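Local coordinates for reducing end xylose-releasing exo-oligoxylanase (Bacillus halodurans, PDB 1WU4), which hydrolyses xylooligosaccharides of three or more units with inversion of anomeric configuration, releasing xylose from the reducing end, at residues 16-21 with 370-375; 260-265 with 317-322; 291-296 with 337-342; 322-327 with 345-350. The protein carries 1 engineered substitution. All coordinates share one frame; numbering follows the deposited sequence.

From the N terminus, the first of these contacts begins at residues 16-21: interaction 1 brings them against 370-375, the end of helix 358-372, and so closes a loop that contains the other three contacts. Within it, interaction 2 joins 260-265, which carries the probable proton acceptor D263, to 317-322. Interaction 3 (291-296 with 337-342) crosses interaction 2, its segments alternating with those of that contact along the chain, and it crosses interaction 4 (322-327 with 345-350) likewise. Interactions 2 and 4 follow in series and share G322 on helix 320-329. Together they tie helices 17-20, 282-295, 320-329, 340-348 and 358-372; the centres of the four contacts lie 11 to 22 Å apart.

Interaction 1: residues 16-21 with 370-375; sequences NLFKEF and LALSGN
F18 lies over L372 where the short helix 17-20 meets a Schellman motif just past helix 358-372, where G374 has positive phi and G374 N and N375 N bond back to A371 O and L370 O. From CB onward, the F18 side chain first passes the carbonyl end of L372, with CB 4.0 Å from L372 O. CD2 then approaches that same oxygen, while F18 CE2 comes to 3.5 Å from L372 CB. CZ and CE1 reach L372 CD1 at the far end of the ring. L372 CB sits over one ring face, 22° off the normal, which is the geometry of a CH-pi contact; S373 CB meets the ring at its edge. The other branch of L372 serves L17, with L17 CD2 and L372 CD2 3.8 Å apart. F18 N donates to L372 O over 3.1 Å with an N-H...O angle of 164°, so the carbonyl at the end of one helix takes an N-H from the first turn of the other. Beyond the two segments, W348 meets F18 edge-to-face and I28 of helix 25-40 also touches it. N16 is the N-cap of helix 17-20. Its CG stands anti to the backbone N (chi1 -176°), bringing N16 OD1 to K19 N at 3.1 Å and laying N16 CG 3.4 Å from S373 O.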
loop_
_atom_site.group_PDB
_atom_site.type_symbol
_atom_site.label_atom_id
_atom_site.label_comp_id
_atom_site.label_asym_id
_atom_site.label_seq_id
_atom_site.Cartn_x
_atom_site.Cartn_y
_atom_site.Cartn_z
ATOM N N ASN A 16 -11.787 6.885 -14.438
ATOM C CA ASN A 16 -10.539 7.051 -15.170
ATOM C C ASN A 16 -10.317 8.554 -15.053
ATOM O O ASN A 16 -10.759 9.330 -15.908
ATOM C CB ASN A 16 -10.710 6.665 -16.640
ATOM C CG ASN A 16 -9.406 6.730 -17.413
ATOM O OD1 ASN A 16 -8.480 7.448 -17.030
ATOM N ND2 ASN A 16 -9.333 5.993 -18.515
ATOM N N LEU A 17 -9.652 8.968 -13.982
ATOM C CA LEU A 17 -9.430 10.383 -13.752
ATOM C C LEU A 17 -8.553 11.019 -14.820
ATOM O O LEU A 17 -8.744 12.182 -15.158
ATOM C CB LEU A 17 -8.845 10.612 -12.354
ATOM C CG LEU A 17 -8.897 12.056 -11.836
ATOM C CD1 LEU A 17 -10.305 12.631 -11.988
ATOM C CD2 LEU A 17 -8.464 12.079 -10.377
ATOM N N PHE A 18 -7.591 10.270 -15.356
ATOM C CA PHE A 18 -6.752 10.823 -16.415
ATOM C C PHE A 18 -7.656 11.259 -17.569
ATOM O O PHE A 18 -7.515 12.359 -18.109
ATOM C CB PHE A 18 -5.768 9.778 -16.966
ATOM C CG PHE A 18 -4.582 9.502 -16.083
ATOM C CD1 PHE A 18 -3.777 10.534 -15.613
ATOM C CD2 PHE A 18 -4.226 8.190 -15.789
ATOM C CE1 PHE A 18 -2.629 10.260 -14.863
ATOM C CE2 PHE A 18 -3.084 7.904 -15.045
ATOM C CZ PHE A 18 -2.283 8.938 -14.582
ATOM N N LYS A 19 -8.579 10.382 -17.950
ATOM C CA LYS A 19 -9.490 10.663 -19.054
ATOM C C LYS A 19 -10.398 11.847 -18.749
ATOM O O LYS A 19 -10.614 12.710 -19.603
ATOM C CB LYS A 19 -10.331 9.423 -19.362
ATOM C CG LYS A 19 -11.281 9.581 -20.540
ATOM C CD LYS A 19 -12.008 8.276 -20.826
ATOM C CE LYS A 19 -13.006 8.433 -21.960
ATOM N NZ LYS A 19 -14.074 9.412 -21.619
ATOM N N GLU A 20 -10.928 11.891 -17.532
ATOM C CA GLU A 20 -11.809 12.981 -17.145
ATOM C C GLU A 20 -11.066 14.313 -17.138
ATOM O O GLU A 20 -11.678 15.373 -17.302
ATOM C CB GLU A 20 -12.431 12.693 -15.774
ATOM C CG GLU A 20 -13.417 11.529 -15.809
ATOM C CD GLU A 20 -14.144 11.308 -14.495
ATOM O OE1 GLU A 20 -15.013 10.411 -14.448
ATOM O OE2 GLU A 20 -13.851 12.026 -13.514
ATOM N N PHE A 21 -9.748 14.261 -16.968
ATOM C CA PHE A 21 -8.933 15.468 -16.957
ATOM C C PHE A 21 -8.336 15.825 -18.322
ATOM O O PHE A 21 -7.432 16.657 -18.411
ATOM C CB PHE A 21 -7.818 15.365 -15.906
ATOM C CG PHE A 21 -8.285 15.606 -14.491
ATOM C CD1 PHE A 21 -9.546 16.144 -14.234
ATOM C CD2 PHE A 21 -7.451 15.323 -13.412
ATOM C CE1 PHE A 21 -9.965 16.396 -12.928
ATOM C CE2 PHE A 21 -7.861 15.572 -12.103
ATOM C CZ PHE A 21 -9.119 16.109 -11.861
ATOM N N LEU A 370 -2.248 2.906 -12.079
ATOM C CA LEU A 370 -3.377 1.990 -12.140
ATOM C C LEU A 370 -4.644 2.658 -11.604
ATOM O O LEU A 370 -5.689 2.621 -12.247
ATOM C CB LEU A 370 -3.088 0.721 -11.332
ATOM C CG LEU A 370 -2.007 -0.217 -11.881
ATOM C CD1 LEU A 370 -1.738 -1.326 -10.879
ATOM C CD2 LEU A 370 -2.454 -0.798 -13.218
ATOM N N ALA A 371 -4.547 3.279 -10.432
ATOM C CA ALA A 371 -5.710 3.919 -9.827
ATOM C C ALA A 371 -6.270 5.091 -10.631
ATOM O O ALA A 371 -7.484 5.197 -10.823
ATOM C CB ALA A 371 -5.376 4.373 -8.405
ATOM N N LEU A 372 -5.395 5.970 -11.105
ATOM C CA LEU A 372 -5.854 7.129 -11.859
ATOM C C LEU A 372 -6.419 6.797 -13.236
ATOM O O LEU A 372 -7.114 7.616 -13.832
ATOM C CB LEU A 372 -4.726 8.153 -11.982
ATOM C CG LEU A 372 -4.362 8.843 -10.662
ATOM C CD1 LEU A 372 -3.042 9.575 -10.809
ATOM C CD2 LEU A 372 -5.472 9.807 -10.253
ATOM N N SER A 373 -6.124 5.600 -13.738
ATOM C CA SER A 373 -6.624 5.181 -15.045
ATOM C C SER A 373 -7.845 4.267 -14.916
ATOM O O SER A 373 -8.385 3.802 -15.919
ATOM C CB SER A 373 -5.525 4.459 -15.832
ATOM O OG SER A 373 -5.158 3.241 -15.207
ATOM N N GLY A 374 -8.275 4.017 -13.680
ATOM C CA GLY A 374 -9.427 3.161 -13.448
ATOM C C GLY A 374 -9.106 1.680 -13.534
ATOM O O GLY A 374 -9.986 0.862 -13.813
ATOM N N ASN A 375 -7.849 1.330 -13.279
ATOM C CA ASN A 375 -7.417 -0.060 -13.350
ATOM C C ASN A 375 -6.977 -0.701 -12.035
ATOM O O ASN A 375 -6.384 -1.777 -12.045
ATOM C CB ASN A 375 -6.303 -0.199 -14.389
ATOM C CG ASN A 375 -6.818 -0.063 -15.809
ATOM O OD1 ASN A 375 -7.626 -0.870 -16.266
ATOM N ND2 ASN A 375 -6.359 0.964 -16.511
#

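Interaction 2: residues 260-265 with 317-322; sequences FFSDSY and SLHPVG
F261 lays the far end of its ring against L318, with CZ 3.8 Å from L318 CG and CE1 close to L318 CD1, the two side chains meeting aslant. The adjoining ring atom CE2 touches S317 CA, so the ring spans the start of the 317-322 segment. Water 1 lies 3.5 Å above the centre of the same ring. This water is fixed by three bonds: it donates to Y265 OH, accepts from L318 N at 2.9 Å, and pairs with S262 OG, a bond whose direction remains open. Y265 OH is held from a second quarter, since S317 OG donates to it over 2.8 Å. S317 OG stands anti to its own backbone N (chi1 166°), which swings it back beside the carbonyl carbon, and it accepts from H319 N in an ST turn just ahead of helix 320-329. Across from that turn, S262 OG comes in the plane of the H319 imidazole, at its edge, 3.4 Å from H319 CD2. H319 ND1 is taken by D361, and Y360 meets the imidazole edge-to-face, so D361 and Y360 both help to place the ring. S262 lies next to D263, the probable proton acceptor, and its side chain is about 8 Å from that of E70, the probable proton donor; the contact therefore borders the inferred catalytic centre. In the fold it joins the loop between strand 245-246 and helix 265-278 to the N-terminal end of helix 320-329, with D361 of helix 358-372 bonded to G322 N as well as to H319.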
loop_
_atom_site.group_PDB
_atom_site.type_symbol
_atom_site.label_atom_id
_atom_site.label_comp_id
_atom_site.label_asym_id
_atom_site.label_seq_id
_atom_site.Cartn_x
_atom_site.Cartn_y
_atom_site.Cartn_z
ATOM N N PHE A 260 6.627 14.101 8.459
ATOM C CA PHE A 260 6.089 13.751 7.150
ATOM C C PHE A 260 7.254 13.335 6.270
ATOM O O PHE A 260 8.042 14.171 5.821
ATOM C CB PHE A 260 5.365 14.940 6.514
ATOM C CG PHE A 260 4.651 14.593 5.236
ATOM C CD1 PHE A 260 3.488 13.828 5.262
ATOM C CD2 PHE A 260 5.149 15.011 4.007
ATOM C CE1 PHE A 260 2.831 13.484 4.085
ATOM C CE2 PHE A 260 4.499 14.671 2.821
ATOM C CZ PHE A 260 3.337 13.906 2.862
ATOM N N PHE A 261 7.368 12.032 6.042
ATOM C CA PHE A 261 8.443 11.504 5.224
ATOM C C PHE A 261 7.974 10.269 4.455
ATOM O O PHE A 261 6.776 10.031 4.313
ATOM C CB PHE A 261 9.665 11.185 6.099
ATOM C CG PHE A 261 10.987 11.358 5.389
ATOM C CD1 PHE A 261 11.937 10.346 5.411
ATOM C CD2 PHE A 261 11.285 12.542 4.712
ATOM C CE1 PHE A 261 13.166 10.504 4.770
ATOM C CE2 PHE A 261 12.514 12.709 4.069
ATOM C CZ PHE A 261 13.455 11.687 4.099
ATOM N N SER A 262 8.930 9.477 3.981
ATOM C CA SER A 262 8.656 8.295 3.164
ATOM C C SER A 262 7.391 7.475 3.417
ATOM O O SER A 262 6.600 7.275 2.500
ATOM C CB SER A 262 9.882 7.387 3.185
ATOM O OG SER A 262 11.036 8.138 2.839
ATOM N N ASP A 263 7.199 6.980 4.635
ATOM C CA ASP A 263 6.004 6.186 4.937
ATOM C C ASP A 263 4.722 6.983 4.700
ATOM O O ASP A 263 3.769 6.490 4.087
ATOM C CB ASP A 263 6.008 5.740 6.405
ATOM C CG ASP A 263 6.818 4.482 6.648
ATOM O OD1 ASP A 263 7.826 4.261 5.949
ATOM O OD2 ASP A 263 6.449 3.718 7.566
ATOM N N SER A 264 4.726 8.217 5.199
ATOM C CA SER A 264 3.593 9.139 5.144
ATOM C C SER A 264 2.968 9.385 3.782
ATOM O O SER A 264 1.764 9.618 3.686
ATOM C CB SER A 264 4.003 10.507 5.701
ATOM O OG SER A 264 4.696 10.399 6.927
ATOM N N TYR A 265 3.786 9.369 2.738
ATOM C CA TYR A 265 3.293 9.650 1.399
ATOM C C TYR A 265 2.108 8.785 0.998
ATOM O O TYR A 265 1.213 9.239 0.285
ATOM C CB TYR A 265 4.422 9.486 0.376
ATOM C CG TYR A 265 5.659 10.315 0.661
ATOM C CD1 TYR A 265 5.626 11.384 1.561
ATOM C CD2 TYR A 265 6.864 10.038 0.013
ATOM C CE1 TYR A 265 6.763 12.154 1.808
ATOM C CE2 TYR A 265 8.002 10.804 0.252
ATOM C CZ TYR A 265 7.947 11.855 1.147
ATOM O OH TYR A 265 9.074 12.602 1.383
ATOM N N SER A 317 13.430 15.318 0.538
ATOM C CA SER A 317 12.659 14.091 0.460
ATOM C C SER A 317 13.562 13.083 -0.245
ATOM O O SER A 317 14.255 13.434 -1.203
ATOM C CB SER A 317 11.403 14.325 -0.379
ATOM O OG SER A 317 10.793 13.100 -0.746
ATOM N N LEU A 318 13.567 11.843 0.228
ATOM C CA LEU A 318 14.384 10.814 -0.402
ATOM C C LEU A 318 13.611 10.169 -1.548
ATOM O O LEU A 318 14.184 9.438 -2.357
ATOM C CB LEU A 318 14.780 9.746 0.619
ATOM C CG LEU A 318 15.885 10.135 1.605
ATOM C CD1 LEU A 318 16.017 9.065 2.674
ATOM C CD2 LEU A 318 17.198 10.311 0.856
ATOM N N HIS A 319 12.313 10.458 -1.623
ATOM C CA HIS A 319 11.453 9.881 -2.653
ATOM C C HIS A 319 10.448 10.898 -3.199
ATOM O O HIS A 319 9.237 10.708 -3.085
ATOM C CB HIS A 319 10.711 8.675 -2.067
ATOM C CG HIS A 319 11.621 7.610 -1.541
ATOM N ND1 HIS A 319 12.323 6.758 -2.366
ATOM C CD2 HIS A 319 11.973 7.281 -0.275
ATOM C CE1 HIS A 319 13.068 5.951 -1.631
ATOM N NE2 HIS A 319 12.874 6.249 -0.359
ATOM N N PRO A 320 10.941 11.983 -3.817
ATOM C CA PRO A 320 10.051 13.010 -4.367
ATOM C C PRO A 320 9.100 12.517 -5.458
ATOM O O PRO A 320 7.970 12.993 -5.554
ATOM C CB PRO A 320 11.021 14.090 -4.853
ATOM C CG PRO A 320 12.280 13.321 -5.146
ATOM C CD PRO A 320 12.354 12.360 -3.993
ATOM N N VAL A 321 9.549 11.571 -6.278
ATOM C CA VAL A 321 8.692 11.033 -7.332
ATOM C C VAL A 321 7.537 10.264 -6.682
ATOM O O VAL A 321 6.392 10.357 -7.123
ATOM C CB VAL A 321 9.491 10.110 -8.291
ATOM C CG1 VAL A 321 8.545 9.396 -9.250
ATOM C CG2 VAL A 321 10.492 10.943 -9.084
ATOM N N GLY A 322 7.839 9.515 -5.625
ATOM C CA GLY A 322 6.800 8.783 -4.924
ATOM C C GLY A 322 5.802 9.754 -4.309
ATOM O O GLY A 322 4.598 9.505 -4.323
HETATM O O HOH W 1 11.238 10.654 1.425
#

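Interaction 3: residues 291-296 with 337-342; sequences IQAFFA and GPYAKA
The C-terminal end of helix 282-295 meets the start of helix 340-348 in the (alpha/alpha)6 barrel, and Y339, just ahead of the second helix, supplies most of its segment's share of the contact. Its CG stands anti to the carbonyl carbon (chi1 -44°), a torsion that directs the ring across the last turn of the first helix. A293 CA lies over the Y339 ring face, 4.0 Å from the centroid and 29° off the normal, a CH-pi contact through the alpha carbon. A293 CB touches CE2 of Y339 at 3.6 Å. On the other side of the ring's long axis, A296 CB lies 3.7 Å from Y339 CE1, so alanines three residues apart touch CE2 and CE1. At the root of the ring, Q292 CB packs on Y339 CB at 3.7 Å. The extended Q292 chain then carries its amide past the Y339 backbone. There Q292 OE1 comes within 3.3 Å of A340 N, but the angle is too poor for a hydrogen bond. Water 2 makes the link instead: it donates to Q292 OE1 over 2.7 Å and accepts from Y339 N over 2.9 Å. At the opposite end of the amide, NE2 donates to N327 O and to S331 OG, so both ends of this buried group are satisfied. S331 OG also bonds to A340 O, a second link to helix 340-348. The contact thus joins helices 282-295 and 340-348 beside the C-terminal end of helix 320-329, to which Q292 NE2 is bonded through N327.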
loop_
_atom_site.group_PDB
_atom_site.type_symbol
_atom_site.label_atom_id
_atom_site.label_comp_id
_atom_site.label_asym_id
_atom_site.label_seq_id
_atom_site.Cartn_x
_atom_site.Cartn_y
_atom_site.Cartn_z
ATOM N N ILE A 291 -3.432 18.711 1.786
ATOM C CA ILE A 291 -2.118 18.238 1.372
ATOM C C ILE A 291 -1.690 18.896 0.064
ATOM O O ILE A 291 -0.569 19.393 -0.057
ATOM C CB ILE A 291 -2.098 16.709 1.165
ATOM C CG1 ILE A 291 -2.433 15.989 2.471
ATOM C CG2 ILE A 291 -0.721 16.278 0.671
ATOM C CD1 ILE A 291 -2.499 14.477 2.327
ATOM N N GLN A 292 -2.587 18.900 -0.916
ATOM C CA GLN A 292 -2.260 19.498 -2.200
ATOM C C GLN A 292 -2.025 21.002 -2.064
ATOM O O GLN A 292 -1.132 21.554 -2.706
ATOM C CB GLN A 292 -3.358 19.178 -3.220
ATOM C CG GLN A 292 -3.474 17.674 -3.500
ATOM C CD GLN A 292 -4.403 17.341 -4.657
ATOM O OE1 GLN A 292 -5.270 18.136 -5.028
ATOM N NE2 GLN A 292 -4.237 16.148 -5.220
ATOM N N ALA A 293 -2.807 21.665 -1.218
ATOM C CA ALA A 293 -2.619 23.096 -1.014
ATOM C C ALA A 293 -1.224 23.338 -0.435
ATOM O O ALA A 293 -0.536 24.287 -0.816
ATOM C CB ALA A 293 -3.686 23.642 -0.068
ATOM N N PHE A 294 -0.803 22.470 0.480
ATOM C CA PHE A 294 0.505 22.604 1.101
ATOM C C PHE A 294 1.640 22.525 0.082
ATOM O O PHE A 294 2.631 23.251 0.186
ATOM C CB PHE A 294 0.710 21.519 2.158
ATOM C CG PHE A 294 2.034 21.608 2.854
ATOM C CD1 PHE A 294 2.265 22.593 3.807
ATOM C CD2 PHE A 294 3.068 20.734 2.528
ATOM C CE1 PHE A 294 3.505 22.709 4.426
ATOM C CE2 PHE A 294 4.313 20.844 3.141
ATOM C CZ PHE A 294 4.532 21.833 4.093
ATOM N N PHE A 295 1.493 21.648 -0.905
ATOM C CA PHE A 295 2.528 21.478 -1.917
ATOM C C PHE A 295 2.355 22.326 -3.174
ATOM O O PHE A 295 3.228 22.335 -4.041
ATOM C CB PHE A 295 2.636 19.996 -2.293
ATOM C CG PHE A 295 3.309 19.161 -1.242
ATOM C CD1 PHE A 295 4.675 19.292 -1.013
ATOM C CD2 PHE A 295 2.578 18.276 -0.453
ATOM C CE1 PHE A 295 5.309 18.556 -0.012
ATOM C CE2 PHE A 295 3.199 17.535 0.552
ATOM C CZ PHE A 295 4.568 17.676 0.774
ATOM N N ALA A 296 1.250 23.061 -3.255
ATOM C CA ALA A 296 0.956 23.892 -4.421
ATOM C C ALA A 296 2.048 24.894 -4.789
ATOM O O ALA A 296 2.297 25.140 -5.973
ATOM C CB ALA A 296 -0.363 24.629 -4.205
ATOM N N GLY A 337 -11.308 19.219 -6.552
ATOM C CA GLY A 337 -10.439 20.034 -5.723
ATOM C C GLY A 337 -9.696 21.078 -6.533
ATOM O O GLY A 337 -9.448 20.881 -7.720
ATOM N N PRO A 338 -9.315 22.202 -5.914
ATOM C CA PRO A 338 -8.597 23.265 -6.625
ATOM C C PRO A 338 -7.242 22.874 -7.218
ATOM O O PRO A 338 -6.785 23.492 -8.178
ATOM C CB PRO A 338 -8.485 24.370 -5.571
ATOM C CG PRO A 338 -8.497 23.618 -4.273
ATOM C CD PRO A 338 -9.550 22.572 -4.506
ATOM N N TYR A 339 -6.608 21.844 -6.667
ATOM C CA TYR A 339 -5.295 21.416 -7.148
ATOM C C TYR A 339 -5.291 20.006 -7.726
ATOM O O TYR A 339 -4.232 19.491 -8.094
ATOM C CB TYR A 339 -4.285 21.478 -6.001
ATOM C CG TYR A 339 -4.396 22.743 -5.185
ATOM C CD1 TYR A 339 -3.837 23.939 -5.631
ATOM C CD2 TYR A 339 -5.109 22.754 -3.987
ATOM C CE1 TYR A 339 -3.988 25.121 -4.900
ATOM C CE2 TYR A 339 -5.269 23.924 -3.252
ATOM C CZ TYR A 339 -4.706 25.103 -3.715
ATOM O OH TYR A 339 -4.875 26.264 -2.994
ATOM N N ALA A 340 -6.461 19.384 -7.812
ATOM C CA ALA A 340 -6.557 18.015 -8.319
ATOM C C ALA A 340 -5.956 17.840 -9.710
ATOM O O ALA A 340 -5.122 16.959 -9.930
ATOM C CB ALA A 340 -8.012 17.562 -8.313
ATOM N N LYS A 341 -6.390 18.677 -10.646
ATOM C CA LYS A 341 -5.910 18.636 -12.024
ATOM C C LYS A 341 -4.404 18.878 -12.092
ATOM O O LYS A 341 -3.677 18.166 -12.790
ATOM C CB LYS A 341 -6.642 19.702 -12.844
ATOM C CG LYS A 341 -6.214 19.836 -14.300
ATOM C CD LYS A 341 -6.722 18.691 -15.154
ATOM C CE LYS A 341 -6.663 19.051 -16.635
ATOM N NZ LYS A 341 -5.293 19.432 -17.072
ATOM N N ALA A 342 -3.933 19.883 -11.361
ATOM C CA ALA A 342 -2.514 20.209 -11.357
ATOM C C ALA A 342 -1.674 19.030 -10.885
ATOM O O ALA A 342 -0.616 18.753 -11.446
ATOM C CB ALA A 342 -2.252 21.427 -10.475
HETATM O O HOH W 2 -7.255 19.904 -4.574
#

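Interaction 4: residues 322-327 with 345-350; sequences GLIATN and DLFWNT
T350 OG1 donates to L346 O over 2.7 Å, a bond by which a residue just past helix 340-348 turns back onto its last turn; the donor stands 41° out of the carbonyl plane. The same hydroxyl also meets I324 of helix 320-329: I324 CD1 comes tip to tip with T350, 3.7 Å from T350 OG1. The other branch, I324 CG2, anti to the backbone N, rests 3.7 Å from F347 CA and also reaches L346 CG at 4.0 Å. The forked isoleucine is thus received by L346 and F347 of the last turn and by T350 just after it, and its side chain runs at about a right angle to that of L346. One residue on, A325 presents only a methyl, consistent with the CA atoms of A325 and F347 lying 5.8 Å apart. A325 CB lies 3.7 Å from F347 CE1, obliquely to the ring, with A325 CA 29° off the ring normal and off-centre, a CH-pi approach. Y365 meets F347 edge-to-face, and A368, also of helix 358-372, touches both A325 and F347. Apart from the approach of I324 to the T350 hydroxyl, the contacts are between carbon atoms, close helix-to-helix packing of the kind that builds an (alpha/alpha)6 barrel, here between the consecutive helices 320-329 and 340-348.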
loop_
_atom_site.group_PDB
_atom_site.type_symbol
_atom_site.label_atom_id
_atom_site.label_comp_id
_atom_site.label_asym_id
_atom_site.label_seq_id
_atom_site.Cartn_x
_atom_site.Cartn_y
_atom_site.Cartn_z
ATOM N N GLY A 322 7.839 9.515 -5.625
ATOM C CA GLY A 322 6.800 8.783 -4.924
ATOM C C GLY A 322 5.802 9.754 -4.309
ATOM O O GLY A 322 4.598 9.505 -4.323
ATOM N N LEU A 323 6.299 10.860 -3.760
ATOM C CA LEU A 323 5.419 11.860 -3.166
ATOM C C LEU A 323 4.480 12.419 -4.242
ATOM O O LEU A 323 3.278 12.543 -4.017
ATOM C CB LEU A 323 6.248 12.980 -2.520
ATOM C CG LEU A 323 5.490 14.164 -1.903
ATOM C CD1 LEU A 323 4.377 13.668 -0.985
ATOM C CD2 LEU A 323 6.468 15.039 -1.133
ATOM N N ILE A 324 5.030 12.747 -5.408
ATOM C CA ILE A 324 4.227 13.265 -6.515
ATOM C C ILE A 324 3.135 12.261 -6.884
ATOM O O ILE A 324 1.967 12.622 -7.041
ATOM C CB ILE A 324 5.106 13.536 -7.763
ATOM C CG1 ILE A 324 6.021 14.732 -7.505
ATOM C CG2 ILE A 324 4.228 13.765 -8.994
ATOM C CD1 ILE A 324 7.016 14.990 -8.625
ATOM N N ALA A 325 3.517 10.995 -7.019
ATOM C CA ALA A 325 2.568 9.949 -7.378
ATOM C C ALA A 325 1.438 9.806 -6.365
ATOM O O ALA A 325 0.272 9.692 -6.745
ATOM C CB ALA A 325 3.294 8.616 -7.534
ATOM N N THR A 326 1.776 9.810 -5.079
ATOM C CA THR A 326 0.747 9.655 -4.060
ATOM C C THR A 326 -0.180 10.861 -3.983
ATOM O O THR A 326 -1.386 10.698 -3.808
ATOM C CB THR A 326 1.348 9.374 -2.664
ATOM O OG1 THR A 326 2.199 10.457 -2.270
ATOM C CG2 THR A 326 2.145 8.070 -2.682
ATOM N N ASN A 327 0.371 12.065 -4.125
ATOM C CA ASN A 327 -0.470 13.257 -4.080
ATOM C C ASN A 327 -1.441 13.249 -5.257
ATOM O O ASN A 327 -2.589 13.675 -5.130
ATOM C CB ASN A 327 0.378 14.531 -4.113
ATOM C CG ASN A 327 1.016 14.839 -2.773
ATOM O OD1 ASN A 327 0.637 14.272 -1.744
ATOM N ND2 ASN A 327 1.979 15.755 -2.773
ATOM N N ASP A 345 -1.600 16.339 -13.552
ATOM C CA ASP A 345 -0.740 16.780 -14.649
ATOM C C ASP A 345 0.731 16.674 -14.259
ATOM O O ASP A 345 1.570 16.262 -15.064
ATOM C CB ASP A 345 -1.039 18.230 -15.052
ATOM C CG ASP A 345 -2.358 18.379 -15.787
ATOM O OD1 ASP A 345 -2.837 17.392 -16.382
ATOM O OD2 ASP A 345 -2.909 19.499 -15.783
ATOM N N LEU A 346 1.051 17.048 -13.023
ATOM C CA LEU A 346 2.429 16.980 -12.554
ATOM C C LEU A 346 2.924 15.542 -12.646
ATOM O O LEU A 346 4.024 15.280 -13.129
ATOM C CB LEU A 346 2.531 17.473 -11.105
ATOM C CG LEU A 346 3.928 17.429 -10.474
ATOM C CD1 LEU A 346 4.887 18.297 -11.280
ATOM C CD2 LEU A 346 3.858 17.907 -9.029
ATOM N N PHE A 347 2.097 14.612 -12.181
ATOM C CA PHE A 347 2.435 13.194 -12.208
ATOM C C PHE A 347 2.637 12.716 -13.645
ATOM O O PHE A 347 3.605 12.010 -13.943
ATOM C CB PHE A 347 1.325 12.397 -11.511
ATOM C CG PHE A 347 1.521 10.904 -11.539
ATOM C CD1 PHE A 347 2.749 10.334 -11.211
ATOM C CD2 PHE A 347 0.459 10.065 -11.859
ATOM C CE1 PHE A 347 2.913 8.943 -11.202
ATOM C CE2 PHE A 347 0.610 8.676 -11.851
ATOM C CZ PHE A 347 1.842 8.116 -11.520
ATOM N N TRP A 348 1.740 13.108 -14.544
ATOM C CA TRP A 348 1.867 12.705 -15.939
ATOM C C TRP A 348 3.199 13.181 -16.515
ATOM O O TRP A 348 3.839 12.477 -17.299
ATOM C CB TRP A 348 0.710 13.273 -16.768
ATOM C CG TRP A 348 0.696 12.783 -18.188
ATOM C CD1 TRP A 348 1.368 13.314 -19.252
ATOM C CD2 TRP A 348 -0.007 11.640 -18.686
ATOM N NE1 TRP A 348 1.125 12.571 -20.385
ATOM C CE2 TRP A 348 0.284 11.538 -20.065
ATOM C CE3 TRP A 348 -0.856 10.690 -18.101
ATOM C CZ2 TRP A 348 -0.245 10.522 -20.871
ATOM C CZ3 TRP A 348 -1.383 9.680 -18.904
ATOM C CH2 TRP A 348 -1.074 9.606 -20.275
ATOM N N ASN A 349 3.622 14.372 -16.105
ATOM C CA ASN A 349 4.866 14.949 -16.595
ATOM C C ASN A 349 6.103 14.549 -15.796
ATOM O O ASN A 349 7.171 15.139 -15.962
ATOM C CB ASN A 349 4.735 16.471 -16.637
ATOM C CG ASN A 349 3.687 16.932 -17.634
ATOM O OD1 ASN A 349 2.804 17.724 -17.305
ATOM N ND2 ASN A 349 3.785 16.439 -18.861
ATOM N N THR A 350 5.957 13.549 -14.934
ATOM C CA THR A 350 7.069 13.062 -14.125
ATOM C C THR A 350 7.419 11.638 -14.546
ATOM O O THR A 350 6.616 10.725 -14.383
ATOM C CB THR A 350 6.710 13.041 -12.623
ATOM O OG1 THR A 350 6.367 14.361 -12.189
ATOM C CG2 THR A 350 7.889 12.536 -11.799
#